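Side-chain contacts in uncharacterized protein (Exiguobacterium sibiricum, PDB 3B77), which is of unknown function but carries a bacterial pleckstrin-homology domain together with a helical YvbH-like region that probably serves in oligomerisation: residues Y41-L46 and S185-Y190; Y64-A69 and G95-S100. All coordinates share one frame; numbering follows the deposited sequence.

Interaction 1 (Y41-L46 and S185-Y190); sequences YCFTNL and SFYEKY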
loop_
_atom_site.group_PDB
_atom_site.type_symbol
_atom_site.label_atom_id
_atom_site.label_comp_id
_atom_site.label_asym_id
_atom_site.label_seq_id
_atom_site.Cartn_x
_atom_site.Cartn_y
_atom_site.Cartn_z
ATOM N N TYR A 41 0.019 62.592 -2.344
ATOM C CA TYR A 41 0.595 61.327 -1.890
ATOM C C TYR A 41 0.991 61.453 -0.426
ATOM O O TYR A 41 1.963 62.105 -0.097
ATOM C CB TYR A 41 1.820 60.978 -2.728
ATOM C CG TYR A 41 1.548 60.884 -4.198
ATOM C CD1 TYR A 41 1.114 59.712 -4.768
ATOM C CD2 TYR A 41 1.745 61.972 -5.024
ATOM C CE1 TYR A 41 0.881 59.621 -6.116
ATOM C CE2 TYR A 41 1.512 61.902 -6.384
ATOM C CZ TYR A 41 1.085 60.723 -6.923
ATOM O OH TYR A 41 0.843 60.627 -8.265
ATOM N N CYS A 42 0.259 60.788 0.448
ATOM C CA CYS A 42 0.434 60.948 1.884
ATOM C C CYS A 42 0.972 59.671 2.474
ATOM O O CYS A 42 0.309 58.655 2.412
ATOM C CB CYS A 42 -0.932 61.269 2.475
ATOM S SG CYS A 42 -1.000 61.604 4.202
ATOM N N PHE A 43 2.194 59.722 2.998
ATOM C CA PHE A 43 2.853 58.562 3.595
ATOM C C PHE A 43 2.760 58.649 5.110
ATOM O O PHE A 43 3.361 59.518 5.714
ATOM C CB PHE A 43 4.318 58.496 3.186
ATOM C CG PHE A 43 4.531 58.303 1.708
ATOM C CD1 PHE A 43 4.533 59.392 0.848
ATOM C CD2 PHE A 43 4.733 57.042 1.188
ATOM C CE1 PHE A 43 4.746 59.218 -0.517
ATOM C CE2 PHE A 43 4.948 56.852 -0.140
ATOM C CZ PHE A 43 4.955 57.940 -1.013
ATOM N N THR A 44 2.007 57.727 5.705
ATOM C CA THR A 44 1.817 57.679 7.156
ATOM C C THR A 44 2.529 56.450 7.709
ATOM O O THR A 44 3.111 55.654 6.937
ATOM C CB THR A 44 0.312 57.579 7.560
ATOM O OG1 THR A 44 -0.134 56.225 7.447
ATOM C CG2 THR A 44 -0.569 58.484 6.702
ATOM N N ASN A 45 2.479 56.307 9.042
ATOM C CA ASN A 45 3.048 55.148 9.711
ATOM C C ASN A 45 2.328 53.856 9.371
ATOM O O ASN A 45 2.917 52.792 9.441
ATOM C CB ASN A 45 3.075 55.330 11.231
ATOM C CG ASN A 45 1.734 55.659 11.799
ATOM O OD1 ASN A 45 0.976 56.419 11.214
ATOM N ND2 ASN A 45 1.428 55.100 12.939
ATOM N N LEU A 46 1.067 53.950 8.969
ATOM C CA LEU A 46 0.272 52.779 8.665
ATOM C C LEU A 46 0.034 52.514 7.190
ATOM O O LEU A 46 -0.189 51.355 6.821
ATOM C CB LEU A 46 -1.090 52.887 9.338
ATOM C CG LEU A 46 -1.120 53.186 10.830
ATOM C CD1 LEU A 46 -2.559 53.552 11.231
ATOM C CD2 LEU A 46 -0.535 52.054 11.734
ATOM N N SER A 185 8.722 54.236 12.811
ATOM C CA SER A 185 10.115 54.338 13.214
ATOM C C SER A 185 11.028 54.350 12.008
ATOM O O SER A 185 12.119 54.910 12.054
ATOM C CB SER A 185 10.495 53.207 14.161
ATOM O OG SER A 185 10.157 51.946 13.622
ATOM N N PHE A 186 10.576 53.761 10.914
ATOM C CA PHE A 186 11.353 53.792 9.689
ATOM C C PHE A 186 11.382 55.185 9.034
ATOM O O PHE A 186 12.400 55.585 8.496
ATOM C CB PHE A 186 10.847 52.742 8.702
ATOM C CG PHE A 186 11.115 51.350 9.141
ATOM C CD1 PHE A 186 10.352 50.761 10.114
ATOM C CD2 PHE A 186 12.149 50.633 8.599
ATOM C CE1 PHE A 186 10.619 49.480 10.523
ATOM C CE2 PHE A 186 12.405 49.354 9.014
ATOM C CZ PHE A 186 11.649 48.786 9.971
ATOM N N TYR A 187 10.267 55.902 9.055
ATOM C CA TYR A 187 10.251 57.276 8.566
ATOM C C TYR A 187 10.953 58.180 9.572
ATOM O O TYR A 187 11.667 59.095 9.206
ATOM C CB TYR A 187 8.831 57.763 8.362
ATOM C CG TYR A 187 8.109 57.108 7.220
ATOM C CD1 TYR A 187 8.456 57.403 5.913
ATOM C CD2 TYR A 187 7.077 56.219 7.435
ATOM C CE1 TYR A 187 7.820 56.816 4.849
ATOM C CE2 TYR A 187 6.414 55.629 6.364
ATOM C CZ TYR A 187 6.795 55.928 5.065
ATOM O OH TYR A 187 6.175 55.340 3.957
ATOM N N GLU A 188 10.742 57.914 10.850
ATOM C CA GLU A 188 11.375 58.676 11.922
ATOM C C GLU A 188 12.887 58.638 11.779
ATOM O O GLU A 188 13.543 59.645 11.963
ATOM C CB GLU A 188 10.962 58.093 13.279
ATOM C CG GLU A 188 10.700 59.114 14.380
ATOM C CD GLU A 188 9.556 58.677 15.328
ATOM O OE1 GLU A 188 9.254 57.453 15.439
ATOM O OE2 GLU A 188 8.941 59.575 15.942
ATOM N N LYS A 189 13.426 57.476 11.429
ATOM C CA LYS A 189 14.871 57.272 11.328
ATOM C C LYS A 189 15.530 58.042 10.189
ATOM O O LYS A 189 16.639 58.553 10.348
ATOM C CB LYS A 189 15.145 55.785 11.153
ATOM C CG LYS A 189 16.610 55.339 11.138
ATOM C CD LYS A 189 16.638 53.870 10.795
ATOM C CE LYS A 189 17.935 53.199 11.078
ATOM N NZ LYS A 189 17.941 52.535 12.407
ATOM N N TYR A 190 14.836 58.129 9.056
ATOM C CA TYR A 190 15.386 58.745 7.850
ATOM C C TYR A 190 14.877 60.141 7.512
ATOM O O TYR A 190 15.541 60.853 6.767
ATOM C CB TYR A 190 15.146 57.854 6.630
ATOM C CG TYR A 190 15.864 56.532 6.689
ATOM C CD1 TYR A 190 17.256 56.468 6.561
ATOM C CD2 TYR A 190 15.161 55.341 6.860
ATOM C CE1 TYR A 190 17.926 55.268 6.618
ATOM C CE2 TYR A 190 15.820 54.140 6.920
ATOM C CZ TYR A 190 17.212 54.110 6.789
ATOM O OH TYR A 190 17.897 52.921 6.836
#
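Tyr187 of the helix 184-191 lays the outer end of its ring against Phe43 and the backbone carbonyl of Thr44, at the end of the strand 39-44. The two aromatic side chains cross at about a right angle, and their rings do not stack. The phenol end of Tyr187 approaches the Phe43 ring obliquely, with Tyr187 OH 3.6 Å from Phe43 CD2. Further back along the phenol, Tyr187 CZ rests 4.0 Å from Phe43 CB. Ring carbon CE2, next to the hydroxyl-bearing CZ, makes the contact with the backbone: Tyr187 CE2 lies 3.4 Å from Thr44 O, tilted from the ring plane. In Tyr187 a chi1 of -69° sets CG opposite the carbonyl carbon, and the ring extends from the helix to the strand. Phe43 starts toward the helix at CB, but its ring then leads away, leaving the CB, CG and CD2 side to be touched. Contact between the segments is thus van der Waals packing, while the buried Tyr187 hydroxyl is satisfied by Tyr68 OH. The Thr44 CB points away from the helix; Thr44 OG1 accepts from Leu46 N at 3.0 Å in an ST turn and is hydrogen-bonded to Glu28 as well. The contact joins the C-terminal helix to the strand 39-44, beside the strand 30-35 that backs Phe43 through Phe32, while Ala117, Leu118 and Ile121 of the long helix 108-146 pack against Tyr187.

Interaction 2 (Y64-A69 and G95-S100); sequences YRYPYA and GGKHYS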
loop_
_atom_site.group_PDB
_atom_site.type_symbol
_atom_site.label_atom_id
_atom_site.label_comp_id
_atom_site.label_asym_id
_atom_site.label_seq_id
_atom_site.Cartn_x
_atom_site.Cartn_y
_atom_site.Cartn_z
ATOM N N TYR A 64 -7.571 56.485 -2.431
ATOM C CA TYR A 64 -7.024 55.126 -2.215
ATOM C C TYR A 64 -6.356 55.043 -0.856
ATOM O O TYR A 64 -5.881 56.039 -0.363
ATOM C CB TYR A 64 -5.990 54.795 -3.286
ATOM C CG TYR A 64 -6.613 54.635 -4.647
ATOM C CD1 TYR A 64 -7.213 53.434 -5.012
ATOM C CD2 TYR A 64 -6.606 55.677 -5.572
ATOM C CE1 TYR A 64 -7.784 53.274 -6.249
ATOM C CE2 TYR A 64 -7.173 55.517 -6.814
ATOM C CZ TYR A 64 -7.767 54.305 -7.147
ATOM O OH TYR A 64 -8.344 54.093 -8.376
ATOM N N ARG A 65 -6.333 53.865 -0.250
ATOM C CA ARG A 65 -5.620 53.658 1.008
ATOM C C ARG A 65 -4.997 52.264 1.028
ATOM O O ARG A 65 -5.709 51.253 0.941
ATOM C CB ARG A 65 -6.530 53.870 2.209
ATOM C CG ARG A 65 -6.155 52.997 3.396
ATOM C CD ARG A 65 -6.922 53.322 4.622
ATOM N NE ARG A 65 -6.160 54.313 5.370
ATOM C CZ ARG A 65 -5.412 54.063 6.443
ATOM N NH1 ARG A 65 -5.336 52.858 6.964
ATOM N NH2 ARG A 65 -4.758 55.042 7.025
ATOM N N TYR A 66 -3.664 52.226 1.136
ATOM C CA TYR A 66 -2.914 50.991 1.043
ATOM C C TYR A 66 -2.139 50.822 2.331
ATOM O O TYR A 66 -1.028 51.316 2.443
ATOM C CB TYR A 66 -1.969 51.010 -0.160
ATOM C CG TYR A 66 -2.657 51.223 -1.497
ATOM C CD1 TYR A 66 -3.503 50.258 -2.024
ATOM C CD2 TYR A 66 -2.448 52.380 -2.230
ATOM C CE1 TYR A 66 -4.151 50.439 -3.257
ATOM C CE2 TYR A 66 -3.077 52.576 -3.460
ATOM C CZ TYR A 66 -3.937 51.601 -3.977
ATOM O OH TYR A 66 -4.575 51.783 -5.205
ATOM N N PRO A 67 -2.738 50.150 3.323
ATOM C CA PRO A 67 -2.000 49.843 4.547
ATOM C C PRO A 67 -0.834 48.932 4.223
ATOM O O PRO A 67 -1.004 47.968 3.479
ATOM C CB PRO A 67 -3.040 49.108 5.413
ATOM C CG PRO A 67 -4.363 49.539 4.862
ATOM C CD PRO A 67 -4.120 49.634 3.386
ATOM N N TYR A 68 0.338 49.252 4.749
ATOM C CA TYR A 68 1.555 48.501 4.407
ATOM C C TYR A 68 1.379 47.014 4.685
ATOM O O TYR A 68 1.827 46.166 3.877
ATOM C CB TYR A 68 2.772 49.031 5.190
ATOM C CG TYR A 68 2.981 50.524 5.044
ATOM C CD1 TYR A 68 2.992 51.126 3.786
ATOM C CD2 TYR A 68 3.175 51.322 6.152
ATOM C CE1 TYR A 68 3.182 52.502 3.648
ATOM C CE2 TYR A 68 3.376 52.672 6.032
ATOM C CZ TYR A 68 3.375 53.273 4.785
ATOM O OH TYR A 68 3.554 54.636 4.685
ATOM N N ALA A 69 0.713 46.730 5.819
ATOM C CA ALA A 69 0.428 45.355 6.280
ATOM C C ALA A 69 -0.271 44.485 5.254
ATOM O O ALA A 69 -0.064 43.302 5.260
ATOM C CB ALA A 69 -0.372 45.372 7.572
ATOM N N GLY A 95 1.436 46.804 -2.939
ATOM C CA GLY A 95 0.599 45.697 -3.402
ATOM C C GLY A 95 1.294 45.396 -4.713
ATOM O O GLY A 95 2.518 45.228 -4.722
ATOM N N GLY A 96 0.567 45.388 -5.824
ATOM C CA GLY A 96 1.198 45.222 -7.133
ATOM C C GLY A 96 1.138 46.472 -7.972
ATOM O O GLY A 96 1.586 46.468 -9.123
ATOM N N LYS A 97 0.576 47.540 -7.406
ATOM C CA LYS A 97 0.363 48.789 -8.139
ATOM C C LYS A 97 1.656 49.626 -8.273
ATOM O O LYS A 97 2.365 49.850 -7.289
ATOM C CB LYS A 97 -0.747 49.612 -7.464
ATOM C CG LYS A 97 -1.310 50.783 -8.317
ATOM C CD LYS A 97 -2.500 51.443 -7.619
ATOM C CE LYS A 97 -3.016 52.675 -8.332
ATOM N NZ LYS A 97 -4.074 53.322 -7.492
ATOM N N HIS A 98 1.923 50.078 -9.497
ATOM C CA HIS A 98 3.090 50.886 -9.825
ATOM C C HIS A 98 2.896 52.348 -9.460
ATOM O O HIS A 98 1.878 52.939 -9.792
ATOM C CB HIS A 98 3.376 50.777 -11.329
ATOM C CG HIS A 98 3.867 49.426 -11.740
ATOM N ND1 HIS A 98 3.089 48.290 -11.631
ATOM C CD2 HIS A 98 5.062 49.019 -12.230
ATOM C CE1 HIS A 98 3.784 47.241 -12.039
ATOM N NE2 HIS A 98 4.985 47.656 -12.407
ATOM N N TYR A 99 3.874 52.915 -8.765
ATOM C CA TYR A 99 3.854 54.316 -8.409
ATOM C C TYR A 99 5.111 54.955 -8.895
ATOM O O TYR A 99 6.195 54.476 -8.637
ATOM C CB TYR A 99 3.709 54.526 -6.902
ATOM C CG TYR A 99 2.271 54.612 -6.492
ATOM C CD1 TYR A 99 1.507 53.466 -6.297
ATOM C CD2 TYR A 99 1.649 55.836 -6.347
ATOM C CE1 TYR A 99 0.157 53.545 -5.939
ATOM C CE2 TYR A 99 0.297 55.928 -5.995
ATOM C CZ TYR A 99 -0.443 54.782 -5.794
ATOM O OH TYR A 99 -1.774 54.893 -5.467
ATOM N N SER A 100 4.936 56.034 -9.643
ATOM C CA SER A 100 6.021 56.838 -10.127
ATOM C C SER A 100 5.632 58.263 -9.792
ATOM O O SER A 100 4.627 58.748 -10.284
ATOM C CB SER A 100 6.163 56.662 -11.627
ATOM O OG SER A 100 7.086 57.609 -12.137
#
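Lys97 brings its ammonium group against two tyrosines of the strand 62-67, meeting one through a ring face and the other through a hydroxyl. Lys97 NZ stands 3.7 Å from the centroid of the Tyr64 ring and only 4° off its normal, a cation-pi contact centred over the face. The same nitrogen donates a hydrogen bond to Tyr66 OH at 2.8 Å, the nitrogen being at the edge of that ring, near its plane. A weak bond of 3.4 Å from Lys97 NZ to Tyr99 OH adds a third aromatic partner. The lysine chain supplies packing as well, with Lys97 CD 3.2 Å from Tyr66 OH.

Tyr66 and Tyr99 also touch directly: Tyr99 OH sits at the Tyr66 edge, 3.3 Å from Tyr66 CE2, whereas Tyr66 CE2 meets the Tyr99 ring obliquely. Reach comes from the fully extended lysine, whose CG is anti to the backbone N (chi1 -166°) and whose chain runs straight beyond it. Shortening Tyr66 to an alanine is likely to leave the ammonium without its short hydroxyl partner and open a gap beside Tyr99, with the lysine chain freer to swing.

In the second shell, Tyr71 meets Tyr66 edge-to-face; His50 does the same with Tyr99, whose ring also lies nearly parallel to that of Phe92. The segments 64-67 and 97-100 run at 105° to each other, their axes 11.9 Å apart, so side chains alone bridge them; they lie on 62-67 and 97-104, outermost strands, within this chain, of the two antiparallel sheets of the PH domain. Leu48 from the strand 47-52 touches Tyr99, and Ile94 from the strand 87-94 packs on both Tyr66 and Tyr99.

In the fold
Interactions 1 and 2 have centres 14 Å apart and meet through Tyr68, just beyond the strand 62-67. Its hydroxyl probably hydrogen-bonds both Thr44 O, at 2.5 Å, and Tyr187 OH, at 2.8 Å, so that one hydroxyl from the 64-69 segment of interaction 2 grips both halves of interaction 1. A second junction is aromatic: Tyr41 CE1 packs 3.7 Å from Tyr99 CE2. Interaction 2 ties the two sheets of the PH domain together, and interaction 1 brings the C-terminal helix, from the YvbH-like region, probably involved in oligomerisation, onto the sheet that holds strands 39-44 and 62-67. Along the chain, both segments of interaction 2 fall between those of interaction 1.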